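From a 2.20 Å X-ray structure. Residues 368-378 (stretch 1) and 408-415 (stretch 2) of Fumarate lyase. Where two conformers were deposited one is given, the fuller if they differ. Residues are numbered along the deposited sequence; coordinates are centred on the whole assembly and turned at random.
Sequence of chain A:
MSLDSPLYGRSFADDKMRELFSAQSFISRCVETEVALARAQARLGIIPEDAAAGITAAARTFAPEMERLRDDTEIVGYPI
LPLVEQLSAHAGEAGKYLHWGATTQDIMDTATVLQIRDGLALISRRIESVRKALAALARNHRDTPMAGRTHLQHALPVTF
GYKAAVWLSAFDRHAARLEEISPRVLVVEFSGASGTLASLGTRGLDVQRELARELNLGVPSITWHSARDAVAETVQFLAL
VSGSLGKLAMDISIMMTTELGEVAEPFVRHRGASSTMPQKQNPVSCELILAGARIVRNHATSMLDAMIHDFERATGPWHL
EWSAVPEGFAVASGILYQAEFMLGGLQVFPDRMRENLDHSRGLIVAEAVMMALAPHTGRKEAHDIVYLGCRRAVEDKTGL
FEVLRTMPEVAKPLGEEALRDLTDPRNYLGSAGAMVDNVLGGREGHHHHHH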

# COMPACT_ATOMS: atom_id res chain seq x y z
N ALA A 368 -21.95 -35.49 -12.63
CA ALA A 368 -22.65 -36.03 -13.81
C ALA A 368 -23.45 -37.32 -13.50
O ALA A 368 -24.51 -37.55 -14.10
CB ALA A 368 -21.66 -36.29 -14.95
N VAL A 369 -22.92 -38.19 -12.64
CA VAL A 369 -23.70 -39.36 -12.21
C VAL A 369 -24.90 -38.92 -11.34
O VAL A 369 -26.02 -39.37 -11.59
CB VAL A 369 -22.84 -40.43 -11.51
CG1 VAL A 369 -23.67 -41.68 -11.16
CG2 VAL A 369 -21.58 -40.79 -12.36
N MET A 370 -24.67 -38.05 -10.36
CA MET A 370 -25.75 -37.43 -9.56
C MET A 370 -26.88 -36.86 -10.44
O MET A 370 -28.05 -37.22 -10.27
CB MET A 370 -25.22 -36.30 -8.66
CG MET A 370 -24.34 -36.73 -7.49
SD MET A 370 -23.51 -35.35 -6.62
CE MET A 370 -22.24 -36.25 -5.73
N MET A 371 -26.54 -35.97 -11.37
CA MET A 371 -27.49 -35.38 -12.34
C MET A 371 -28.30 -36.49 -13.01
O MET A 371 -29.52 -36.42 -13.13
CB MET A 371 -26.72 -34.54 -13.39
CG MET A 371 -27.57 -33.83 -14.49
SD MET A 371 -26.63 -33.37 -15.99
CE MET A 371 -25.86 -34.96 -16.38
N ALA A 372 -27.62 -37.53 -13.47
CA ALA A 372 -28.30 -38.62 -14.17
C ALA A 372 -29.16 -39.51 -13.26
O ALA A 372 -30.15 -40.09 -13.71
CB ALA A 372 -27.31 -39.48 -14.94
N LEU A 373 -28.76 -39.62 -12.01
CA LEU A 373 -29.38 -40.53 -11.08
C LEU A 373 -30.63 -39.90 -10.45
O LEU A 373 -31.65 -40.57 -10.33
CB LEU A 373 -28.37 -40.96 -9.99
CG LEU A 373 -28.80 -42.06 -8.99
CD1 LEU A 373 -29.27 -43.38 -9.70
CD2 LEU A 373 -27.72 -42.37 -7.99
N ALA A 374 -30.54 -38.63 -10.08
CA ALA A 374 -31.63 -37.87 -9.44
C ALA A 374 -33.06 -38.14 -9.94
O ALA A 374 -33.95 -38.38 -9.12
CB ALA A 374 -31.33 -36.38 -9.47
N PRO A 375 -33.30 -38.09 -11.26
CA PRO A 375 -34.66 -38.46 -11.68
C PRO A 375 -35.17 -39.84 -11.20
O PRO A 375 -36.39 -40.04 -11.18
CB PRO A 375 -34.59 -38.43 -13.22
CG PRO A 375 -33.50 -37.50 -13.53
CD PRO A 375 -32.48 -37.67 -12.41
N HIS A 376 -34.26 -40.75 -10.83
CA HIS A 376 -34.64 -42.11 -10.42
C HIS A 376 -34.81 -42.25 -8.92
O HIS A 376 -35.77 -42.85 -8.43
CB HIS A 376 -33.63 -43.16 -10.91
CG HIS A 376 -33.48 -43.20 -12.40
ND1 HIS A 376 -34.27 -43.98 -13.21
CD2 HIS A 376 -32.64 -42.53 -13.23
CE1 HIS A 376 -33.93 -43.79 -14.47
NE2 HIS A 376 -32.94 -42.91 -14.51
N THR A 377 -33.88 -41.68 -8.18
CA THR A 377 -33.84 -41.87 -6.74
C THR A 377 -34.34 -40.65 -5.98
O THR A 377 -34.56 -40.74 -4.78
CB THR A 377 -32.39 -42.09 -6.27
OG1 THR A 377 -31.59 -40.97 -6.71
CG2 THR A 377 -31.82 -43.39 -6.84
N GLY A 378 -34.48 -39.52 -6.65
CA GLY A 378 -34.55 -38.23 -5.94
C GLY A 378 -33.16 -37.63 -5.75
O GLY A 378 -32.16 -38.29 -5.99
N PRO A 408 -26.05 -51.75 -6.98
CA PRO A 408 -27.27 -51.88 -7.83
C PRO A 408 -28.24 -50.69 -7.78
O PRO A 408 -29.00 -50.48 -8.74
CB PRO A 408 -27.94 -53.18 -7.31
CG PRO A 408 -26.79 -53.94 -6.62
CD PRO A 408 -25.99 -52.83 -5.96
N GLU A 409 -28.22 -49.93 -6.70
CA GLU A 409 -29.05 -48.73 -6.59
C GLU A 409 -28.63 -47.62 -7.59
O GLU A 409 -29.36 -46.65 -7.77
CB GLU A 409 -29.06 -48.22 -5.13
CG GLU A 409 -27.73 -47.68 -4.56
CD GLU A 409 -26.87 -48.74 -3.86
OE1 GLU A 409 -26.29 -48.41 -2.79
OE2 GLU A 409 -26.75 -49.90 -4.35
N VAL A 410 -27.47 -47.79 -8.23
CA VAL A 410 -27.06 -46.92 -9.34
C VAL A 410 -27.01 -47.69 -10.67
O VAL A 410 -27.55 -47.24 -11.68
CB VAL A 410 -25.63 -46.30 -9.15
CG1 VAL A 410 -25.47 -44.98 -9.95
CG2 VAL A 410 -25.30 -46.10 -7.70
N ALA A 411 -26.29 -48.82 -10.66
CA ALA A 411 -26.06 -49.62 -11.87
C ALA A 411 -27.36 -50.04 -12.58
O ALA A 411 -27.48 -49.85 -13.80
CB ALA A 411 -25.21 -50.82 -11.56
N LYS A 412 -28.34 -50.53 -11.82
CA LYS A 412 -29.61 -51.00 -12.42
C LYS A 412 -30.44 -49.86 -13.03
O LYS A 412 -30.83 -49.95 -14.20
CB LYS A 412 -30.44 -51.88 -11.44
N PRO A 413 -30.71 -48.77 -12.27
CA PRO A 413 -31.43 -47.70 -12.97
C PRO A 413 -30.68 -47.08 -14.19
O PRO A 413 -31.31 -46.77 -15.19
CB PRO A 413 -31.69 -46.64 -11.88
CG PRO A 413 -30.74 -46.98 -10.78
CD PRO A 413 -30.46 -48.44 -10.86
N LEU A 414 -29.37 -46.91 -14.10
CA LEU A 414 -28.60 -46.24 -15.16
C LEU A 414 -28.09 -47.18 -16.28
O LEU A 414 -28.13 -46.83 -17.48
CB LEU A 414 -27.44 -45.44 -14.54
CG LEU A 414 -27.88 -44.26 -13.67
CD1 LEU A 414 -26.66 -43.43 -13.21
CD2 LEU A 414 -28.93 -43.38 -14.40
N GLY A 415 -27.63 -48.38 -15.90
CA GLY A 415 -27.03 -49.30 -16.86
C GLY A 415 -25.55 -49.00 -16.87
O GLY A 415 -25.14 -47.85 -16.69

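The two stretches meet as a pair of helices crossing almost at right angles, held together by a small apolar contact in which Leu 414 fits as a knob into the other helix and no hydrogen bond passes between them. The helix of residues 368-377 and that of residues 408-414 run at 83° to each other, with their axes 10.1 Å apart at closest approach. So steep a crossing confines the contact to a short patch, and the two sides together bury 327 Å². The backbones come nearest at two places, with CA of Leu 373 7.0 Å from CA of Val 410 and CA of His 376 6.9 Å from CA of Pro 413.

Leu 414 covers the most ground. Its CA-to-CB bond points sideways, but the m,t rotamer brings the end of the chain nearer, into a hollow formed by Val 369, Ala 372, Leu 373 and His 376, residues spaced so that they line one side of their helix. CD2 of Leu 414 lies 3.6 Å from the backbone O of Ala 372 and 4.3 Å from CB of Ala 372. The other methyl, CD1 of Leu 414, lies 4.0 Å from CG1 of Val 369.

Leu 373 reaches back across the interface, its end again nearer than its sideways CA-to-CB bond would suggest. Both methyls of Leu 373 lie near CG1 of Val 410, CD2 at 4.0 Å and CD1 at 4.1 Å; CD1 of Leu 373 also packs 4.0 Å from CG of Pro 413 and 3.8 Å from the backbone O of Glu 409. CG1 of Val 410 also meets CG1 of Val 369 at 3.9 Å, so the two valines and Leu 373 form a continuous apolar cluster, with all three residues buried.

Towards the exposed side, His 376 lays one face of its imidazole against Pro 413. CB of Pro 413 stands 4.2 Å from the centroid of the His 376 ring and 24° off its normal, a CH-pi contact in which an aliphatic C-H group of the proline meets the ring's pi electrons.

Thr 377 contributes less, placing CG2 4.2 Å from the backbone O of Glu 409; its hydroxyl is directed within its own stretch, where OG1 of Thr 377 donates to O of Gly 378 at 2.8 Å. The helix of Pro 413 is kinked at that residue, whose ring nitrogen has no hydrogen to give to the preceding turn, yet its ring still serves both His 376 and Leu 373.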